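Local coordinates for uncharacterized protein ycf41 (Synechococcus elongatus PCC 6301, PDB 3KOJ), which probably binds single-stranded DNA through an OB-fold domain of the single-strand binding protein family, its precise cellular role being uncharacterized, at residues Val20-Gln25 against Glu38-Phe43. The protein carries 1 engineered substitution. Sequence-based numbering, arbitrary orientation.
Sequences VVEAPQ and EMVVQF
Two backbone N-H groups converge on one carbonyl where strand 12-28 turns a corner against strand 35-43. Val21 N reaches Val40 O at 2.9 Å, in the plane of the carbonyl. Glu22 N reaches Val40 O too, in a longer and more bent bond (3.2 Å, 141° at the hydrogen), from above that plane. Val21 and Glu22 thus share Val40 as partner, a classic beta bulge, and Val40 N returns a bond to Glu22 O. The alpha-region psi of Val21 (-6°) lets both N-H groups turn the same way. A second register shift separates Glu22 from Gln25, where paired backbone bonds with Glu38 resume; a water sits within hydrogen-bonding distance of both Ala23 O and Glu38 O, bridging this irregular step. The antiparallel hairpin belongs to the OB-fold barrel of the single-strand binding protein family, and the bulges fall where its first strand bends between faces of the curled sheet. From Val40, CB abuts Glu22 CB at 3.5 Å; CG1, anti to the backbone N, meets Val21 CG2 obliquely at 3.7 Å, while CG2 lies against Glu22 CB and nears its OE1. Val21 CG1 instead crosses to Gln42 CB at 3.7 Å, and the Gln42 amide oxygen is bound by Arg54. On the face that carries Val20 and Val41, Met39, a selenomethionine, passes its CB close to Glu22 O (3.2 Å) and alongside Pro24 CB; beyond, its extended chain runs inward to set CE 4.3 Å from Val20 CG2, near Cys71 and Leu79.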
loop_
_atom_site.group_PDB
_atom_site.type_symbol
_atom_site.label_atom_id
_atom_site.label_comp_id
_atom_site.label_asym_id
_atom_site.label_seq_id
_atom_site.Cartn_x
_atom_site.Cartn_y
_atom_site.Cartn_z
ATOM N N VAL B 20 -1.632 -17.969 -9.123
ATOM C CA VAL B 20 -1.055 -18.107 -10.462
ATOM C C VAL B 20 -1.959 -19.025 -11.297
ATOM O O VAL B 20 -2.182 -20.179 -10.929
ATOM C CB VAL B 20 0.368 -18.721 -10.375
ATOM C CG1 VAL B 20 0.972 -18.884 -11.769
ATOM C CG2 VAL B 20 1.258 -17.834 -9.507
ATOM N N VAL B 21 -2.491 -18.514 -12.407
ATOM C CA VAL B 21 -3.366 -19.327 -13.255
ATOM C C VAL B 21 -2.818 -19.555 -14.660
ATOM O O VAL B 21 -3.406 -20.281 -15.457
ATOM C CB VAL B 21 -4.783 -18.738 -13.329
ATOM C CG1 VAL B 21 -5.389 -18.710 -11.929
ATOM C CG2 VAL B 21 -4.745 -17.348 -13.935
ATOM N N GLU B 22 -1.703 -18.903 -14.970
ATOM C CA GLU B 22 -1.027 -19.134 -16.239
ATOM C C GLU B 22 0.445 -19.069 -15.889
ATOM O O GLU B 22 0.947 -18.040 -15.418
ATOM C CB GLU B 22 -1.373 -18.106 -17.320
ATOM C CG GLU B 22 -0.875 -18.584 -18.691
ATOM C CD GLU B 22 -1.519 -17.878 -19.874
ATOM O OE1 GLU B 22 -2.752 -17.673 -19.857
ATOM O OE2 GLU B 22 -0.792 -17.546 -20.835
ATOM N N ALA B 23 1.120 -20.193 -16.090
ATOM C CA ALA B 23 2.534 -20.311 -15.769
ATOM C C ALA B 23 3.393 -19.259 -16.452
ATOM O O ALA B 23 3.159 -18.886 -17.601
ATOM C CB ALA B 23 3.034 -21.712 -16.130
ATOM N N PRO B 24 4.403 -18.757 -15.736
ATOM C CA PRO B 24 5.315 -17.745 -16.262
ATOM C C PRO B 24 6.079 -18.232 -17.490
ATOM O O PRO B 24 6.516 -19.384 -17.549
ATOM C CB PRO B 24 6.242 -17.460 -15.074
ATOM C CG PRO B 24 6.161 -18.706 -14.249
ATOM C CD PRO B 24 4.706 -19.049 -14.325
ATOM N N GLN B 25 6.205 -17.347 -18.473
ATOM C CA GLN B 25 6.935 -17.622 -19.706
ATOM C C GLN B 25 8.026 -16.565 -19.760
ATOM O O GLN B 25 7.756 -15.380 -19.547
ATOM C CB GLN B 25 6.018 -17.481 -20.925
ATOM C CG GLN B 25 4.821 -18.417 -20.921
ATOM C CD GLN B 25 5.222 -19.877 -20.857
ATOM O OE1 GLN B 25 4.947 -20.570 -19.875
ATOM N NE2 GLN B 25 5.879 -20.355 -21.908
ATOM N N GLU B 38 6.322 -13.214 -17.980
ATOM C CA GLU B 38 4.931 -12.810 -17.896
ATOM C C GLU B 38 4.070 -14.005 -17.522
ATOM O O GLU B 38 4.324 -15.137 -17.946
ATOM C CB GLU B 38 4.460 -12.167 -19.209
ATOM C CG GLU B 38 3.814 -13.077 -20.227
ATOM C CD GLU B 38 3.230 -12.284 -21.388
ATOM O OE1 GLU B 38 3.978 -11.482 -21.992
ATOM O OE2 GLU B 38 2.029 -12.455 -21.696
HETATM N N MSE B 39 3.069 -13.750 -16.692
HETATM C CA MSE B 39 2.165 -14.799 -16.252
HETATM C C MSE B 39 0.817 -14.157 -16.008
HETATM O O MSE B 39 0.652 -12.959 -16.215
HETATM C CB MSE B 39 2.694 -15.450 -14.961
HETATM C CG MSE B 39 2.803 -14.519 -13.763
HETATM SE SE MSE B 39 3.540 -15.421 -12.187
HETATM C CE MSE B 39 2.948 -14.165 -10.830
ATOM N N VAL B 40 -0.154 -14.954 -15.585
ATOM C CA VAL B 40 -1.476 -14.423 -15.302
ATOM C C VAL B 40 -1.888 -14.888 -13.919
ATOM O O VAL B 40 -1.624 -16.027 -13.540
ATOM C CB VAL B 40 -2.523 -14.914 -16.331
ATOM C CG1 VAL B 40 -3.904 -14.369 -15.973
ATOM C CG2 VAL B 40 -2.123 -14.462 -17.737
ATOM N N VAL B 41 -2.518 -14.001 -13.157
ATOM C CA VAL B 41 -2.975 -14.362 -11.826
ATOM C C VAL B 41 -4.459 -14.062 -11.705
ATOM O O VAL B 41 -5.020 -13.302 -12.497
ATOM C CB VAL B 41 -2.219 -13.591 -10.716
ATOM C CG1 VAL B 41 -0.727 -13.863 -10.825
ATOM C CG2 VAL B 41 -2.519 -12.085 -10.809
ATOM N N GLN B 42 -5.093 -14.680 -10.715
ATOM C CA GLN B 42 -6.508 -14.466 -10.469
ATOM C C GLN B 42 -6.711 -14.091 -9.006
ATOM O O GLN B 42 -6.077 -14.656 -8.112
ATOM C CB GLN B 42 -7.306 -15.733 -10.789
ATOM C CG GLN B 42 -8.802 -15.596 -10.525
ATOM C CD GLN B 42 -9.576 -16.854 -10.879
ATOM O OE1 GLN B 42 -9.726 -17.199 -12.055
ATOM N NE2 GLN B 42 -10.065 -17.551 -9.858
ATOM N N PHE B 43 -7.576 -13.115 -8.767
ATOM C CA PHE B 43 -7.864 -12.696 -7.403
ATOM C C PHE B 43 -9.353 -12.430 -7.265
ATOM O O PHE B 43 -10.035 -12.131 -8.250
ATOM C CB PHE B 43 -7.016 -11.476 -7.003
ATOM C CG PHE B 43 -7.053 -10.337 -7.982
ATOM C CD1 PHE B 43 -7.872 -9.238 -7.759
ATOM C CD2 PHE B 43 -6.221 -10.335 -9.097
ATOM C CE1 PHE B 43 -7.856 -8.148 -8.622
ATOM C CE2 PHE B 43 -6.196 -9.250 -9.969
ATOM C CZ PHE B 43 -7.015 -8.155 -9.733
HETATM O O HOH W 1 2.265 -16.545 -19.462
#